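Local coordinates for cysteine-rich repeat secretory protein 2 (Arabidopsis thaliana, PDB 6GRE) that modulates cell-to-cell trafficking in plants, acting in innate immunity as a negative regulator of plasmodesmata permeability through control of callose deposition, at residues D69-P72 with T73-S76; K53-P56 with T57-Y61. One frame throughout, in Å; residues are numbered along the deposited sequence. Where two conformers were deposited one is given.

Interaction 1 of 2, residues D69-P72 with T73-S76; sequences DLDP and TACS. With NA (sodium ion), chain K.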
loop_
_atom_site.group_PDB
_atom_site.type_symbol
_atom_site.label_atom_id
_atom_site.label_comp_id
_atom_site.label_asym_id
_atom_site.label_seq_id
_atom_site.Cartn_x
_atom_site.Cartn_y
_atom_site.Cartn_z
ATOM N N ASP A 69 2.843 12.303 2.284
ATOM C CA ASP A 69 3.622 13.534 2.318
ATOM C C ASP A 69 4.480 13.689 1.054
ATOM O O ASP A 69 5.310 14.599 0.984
ATOM C CB ASP A 69 4.488 13.546 3.576
ATOM C CG ASP A 69 5.405 12.341 3.711
ATOM O OD1 ASP A 69 5.271 11.380 2.917
ATOM O OD2 ASP A 69 6.230 12.343 4.645
ATOM N N LEU A 70 4.311 12.813 0.063
ATOM C CA LEU A 70 5.110 12.865 -1.159
ATOM C C LEU A 70 4.681 14.061 -2.020
ATOM O O LEU A 70 3.500 14.298 -2.220
ATOM C CB LEU A 70 4.893 11.587 -1.976
ATOM C CG LEU A 70 5.748 10.360 -1.681
ATOM C CD1 LEU A 70 5.818 9.511 -2.942
ATOM C CD2 LEU A 70 7.153 10.702 -1.195
ATOM N N ASP A 71 5.662 14.763 -2.594
ATOM C CA ASP A 71 5.398 15.809 -3.588
ATOM C C ASP A 71 5.019 15.150 -4.915
ATOM O O ASP A 71 5.322 13.974 -5.124
ATOM C CB ASP A 71 6.616 16.724 -3.737
ATOM C CG ASP A 71 7.872 15.951 -4.081
ATOM O OD1 ASP A 71 8.498 15.391 -3.151
ATOM O OD2 ASP A 71 8.174 15.857 -5.270
ATOM N N PRO A 72 4.363 15.868 -5.859
ATOM C CA PRO A 72 3.877 15.242 -7.091
ATOM C C PRO A 72 4.989 14.586 -7.926
ATOM O O PRO A 72 4.762 13.540 -8.529
ATOM C CB PRO A 72 3.198 16.391 -7.854
ATOM C CG PRO A 72 2.888 17.416 -6.786
ATOM C CD PRO A 72 4.018 17.294 -5.787
ATOM N N THR A 73 6.188 15.179 -7.943
ATOM C CA THR A 73 7.309 14.630 -8.725
ATOM C C THR A 73 7.706 13.244 -8.202
ATOM O O THR A 73 7.939 12.323 -8.978
ATOM C CB THR A 73 8.502 15.593 -8.722
ATOM O OG1 THR A 73 8.040 16.741 -9.431
ATOM C CG2 THR A 73 9.742 15.016 -9.368
ATOM N N ALA A 74 7.837 13.126 -6.881
ATOM C CA ALA A 74 8.213 11.875 -6.237
ATOM C C ALA A 74 7.111 10.826 -6.442
ATOM O O ALA A 74 7.405 9.658 -6.636
ATOM C CB ALA A 74 8.461 12.114 -4.765
ATOM N N CYS A 75 5.855 11.269 -6.394
ATOM C CA CYS A 75 4.693 10.388 -6.560
ATOM C C CYS A 75 4.680 9.863 -8.003
ATOM O O CYS A 75 4.545 8.671 -8.237
ATOM C CB CYS A 75 3.422 11.128 -6.168
ATOM S SG CYS A 75 1.901 10.152 -6.255
ATOM N N SER A 76 4.881 10.756 -8.984
ATOM C CA SER A 76 4.960 10.332 -10.391
ATOM C C SER A 76 6.065 9.295 -10.592
ATOM O O SER A 76 5.831 8.275 -11.227
ATOM C CB SER A 76 5.177 11.511 -11.306
ATOM O OG SER A 76 4.256 12.533 -10.990
HETATM NA NA NA K . 6.584 10.782 5.878
HETATM O O HOH W 1 6.844 18.005 -7.283
#
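D71 caps the first turn of helix 72-90, and its carboxylate group meets A74. From CB, the first torsion (chi1 56°) sets CG between the backbone N and the carbonyl carbon, which folds the carboxylate back over the helix start. CG of D71 then lies 3.9 Å from CB of A74, and OD1 of D71 rests against that same methyl. OD2 of D71 does the polar work: it accepts from A74 N at 3.2 Å, the N-H coming down from above the carboxylate plane, 53° out of it. Water 1 donates to this oxygen as well and accepts from T73 N, so it bridges cap and helix. The carboxylate faces the positive end of the helix, which probably stabilises its charge.

The helical ladder begins right behind the cap, with C75 N bonded to D71 O at 3.0 Å. One step on, P72 O takes two bonds from S76: N at 2.8 Å and the hydroxyl OG at 2.7 Å, reaching it from opposite faces of the carbonyl plane. L70 closes the inner side, CD2 on CB of A74 (4.1 Å) and CD1 beside the backbone of C75.

Around this turn, C75 is disulfide-bonded to C66 at the end of strand 60-66, and S76 OG is also hydrogen-bonded to OG1 of T39, just past helix 23-38. D69 OD2 binds a sodium ion shared with Y154 at the start of strand 154-159, so the loop between strand 60-66 and helix 72-90 faces the second sheet.

Interaction 2 of 2, residues K53-P56 with T57-Y61; sequences KPEP and TVTVY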
loop_
_atom_site.group_PDB
_atom_site.type_symbol
_atom_site.label_atom_id
_atom_site.label_comp_id
_atom_site.label_asym_id
_atom_site.label_seq_id
_atom_site.Cartn_x
_atom_site.Cartn_y
_atom_site.Cartn_z
ATOM N N LYS A 53 -21.102 2.377 -17.589
ATOM C CA LYS A 53 -21.675 1.133 -17.057
ATOM C C LYS A 53 -20.624 0.030 -17.140
ATOM O O LYS A 53 -19.908 -0.060 -18.137
ATOM C CB LYS A 53 -22.932 0.722 -17.834
ATOM C CG LYS A 53 -24.250 1.255 -17.280
ATOM C CD LYS A 53 -24.810 0.421 -16.141
ATOM C CE LYS A 53 -25.802 1.174 -15.278
ATOM N NZ LYS A 53 -26.919 1.727 -16.078
ATOM N N PRO A 54 -20.489 -0.836 -16.109
ATOM C CA PRO A 54 -19.584 -1.978 -16.192
ATOM C C PRO A 54 -19.912 -2.797 -17.446
ATOM O O PRO A 54 -21.074 -2.963 -17.809
ATOM C CB PRO A 54 -19.835 -2.783 -14.914
ATOM C CG PRO A 54 -20.422 -1.767 -13.953
ATOM C CD PRO A 54 -21.181 -0.775 -14.813
ATOM N N GLU A 55 -18.865 -3.260 -18.121
ATOM C CA GLU A 55 -19.023 -4.115 -19.254
ATOM C C GLU A 55 -18.582 -5.502 -18.840
ATOM O O GLU A 55 -17.570 -5.664 -18.160
ATOM C CB GLU A 55 -18.189 -3.624 -20.437
ATOM C CG GLU A 55 -18.621 -2.274 -20.966
ATOM C CD GLU A 55 -17.772 -1.779 -22.124
ATOM O OE1 GLU A 55 -17.795 -0.548 -22.398
ATOM O OE2 GLU A 55 -17.090 -2.634 -22.753
ATOM N N PRO A 56 -19.319 -6.555 -19.244
ATOM C CA PRO A 56 -18.902 -7.915 -18.926
ATOM C C PRO A 56 -17.443 -8.154 -19.345
ATOM O O PRO A 56 -17.025 -7.752 -20.454
ATOM C CB PRO A 56 -19.878 -8.799 -19.719
ATOM C CG PRO A 56 -21.091 -7.918 -19.963
ATOM C CD PRO A 56 -20.580 -6.493 -20.007
ATOM N N THR A 57 -16.668 -8.719 -18.419
ATOM C CA THR A 57 -15.345 -9.310 -18.630
ATOM C C THR A 57 -14.227 -8.244 -18.704
ATOM O O THR A 57 -13.191 -8.457 -18.149
ATOM C CB THR A 57 -15.316 -10.194 -19.882
ATOM O OG1 THR A 57 -16.410 -11.116 -19.782
ATOM C CG2 THR A 57 -14.017 -10.936 -20.051
ATOM N N VAL A 58 -14.452 -7.120 -19.383
ATOM C CA VAL A 58 -13.357 -6.246 -19.848
ATOM C C VAL A 58 -13.113 -5.068 -18.895
ATOM O O VAL A 58 -12.142 -4.332 -19.056
ATOM C CB VAL A 58 -13.651 -5.706 -21.265
ATOM C CG1 VAL A 58 -13.784 -6.824 -22.296
ATOM C CG2 VAL A 58 -14.851 -4.798 -21.270
ATOM N N THR A 59 -14.028 -4.835 -17.959
ATOM C CA THR A 59 -13.945 -3.664 -17.088
ATOM C C THR A 59 -12.859 -3.893 -16.026
ATOM O O THR A 59 -12.831 -4.934 -15.391
ATOM C CB THR A 59 -15.299 -3.373 -16.432
ATOM O OG1 THR A 59 -16.208 -2.994 -17.475
ATOM C CG2 THR A 59 -15.244 -2.242 -15.430
ATOM N N VAL A 60 -12.020 -2.876 -15.854
ATOM C CA VAL A 60 -10.897 -2.888 -14.883
ATOM C C VAL A 60 -11.136 -1.788 -13.856
ATOM O O VAL A 60 -11.524 -0.713 -14.178
ATOM C CB VAL A 60 -9.516 -2.645 -15.519
ATOM C CG1 VAL A 60 -8.414 -3.159 -14.575
ATOM C CG2 VAL A 60 -9.385 -3.213 -16.919
ATOM N N TYR A 61 -10.808 -2.101 -12.601
ATOM C CA TYR A 61 -10.929 -1.203 -11.476
ATOM C C TYR A 61 -9.550 -1.085 -10.835
ATOM O O TYR A 61 -8.888 -2.082 -10.627
ATOM C CB TYR A 61 -11.912 -1.753 -10.442
ATOM C CG TYR A 61 -13.295 -2.036 -10.985
ATOM C CD1 TYR A 61 -13.565 -3.234 -11.623
ATOM C CD2 TYR A 61 -14.318 -1.116 -10.850
ATOM C CE1 TYR A 61 -14.827 -3.508 -12.128
ATOM C CE2 TYR A 61 -15.589 -1.376 -11.347
ATOM C CZ TYR A 61 -15.837 -2.579 -11.987
ATOM O OH TYR A 61 -17.088 -2.827 -12.495
#
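E55 N donates to the hydroxyl oxygen OG1 of T59 at 2.7 Å, nearly straight (N-H...O angle 164°); it is the stronger of two hydrogen bonds here, and the one that uses a side chain. OG1 of T59 stands anti to its own carbonyl carbon (chi1 -66°), a setting that carries the oxygen across the mouth of the turn to the opposite backbone. With T59 buried, this bond ties the two limbs of the loop together directly before strand 60-66 begins. The second bond is weak: V58 N reaches back to P56 O at 2.9 Å, markedly bent, with T57 at the corner. T57 has a positive phi of 80°, and that conformation, together with the bond closing over it, makes P56-V58 a classic gamma turn.

The reversal lies at the tip of the long loop of a beta hairpin, between the antiparallel neighbours 44-49 and 60-66 of the first five-stranded sheet. At this exposed end of the Gnk2-homologous repeat, the side chain of T57 comes to about 6 Å from a bound N-acetylglucosamine.

Van der Waals contacts also link the two limbs. The side chain of E55 runs extended beyond CG past V58, whose CG2 methyl touches both CB of E55, at 3.6 Å, and its OE2, at 3.4 Å. From the strand itself, the phenol of Y61 brings its hydroxyl end to the proline ring of P54: OH of Y61 lies 3.7 Å from CB of P54, with CG of P54 about as close. Further back, P50 packs against E55 and T59, T48 touches T59 and Y61, and V58 O accepts from N27 of helix 23-38.

Overall arrangement
Both contacts belong to the first Gnk2-homologous repeat of this tandem DUF26 ectodomain, and strand 60-66 runs between them. Interaction 2 comes first along the chain, in the hairpin loop that leads into the strand; interaction 1 follows where the chain leaves the strand and enters helix 72-90. Their centres are 30 Å apart and their nearest atoms about 17 Å, so they do not touch. Interaction 2 sits at an outlying end of the molecule near bound sugar, whereas interaction 1 lies nearer the middle, beside the sodium ion between the two repeats. One strand thus links a glycan-adjacent tip to the region where the repeats meet.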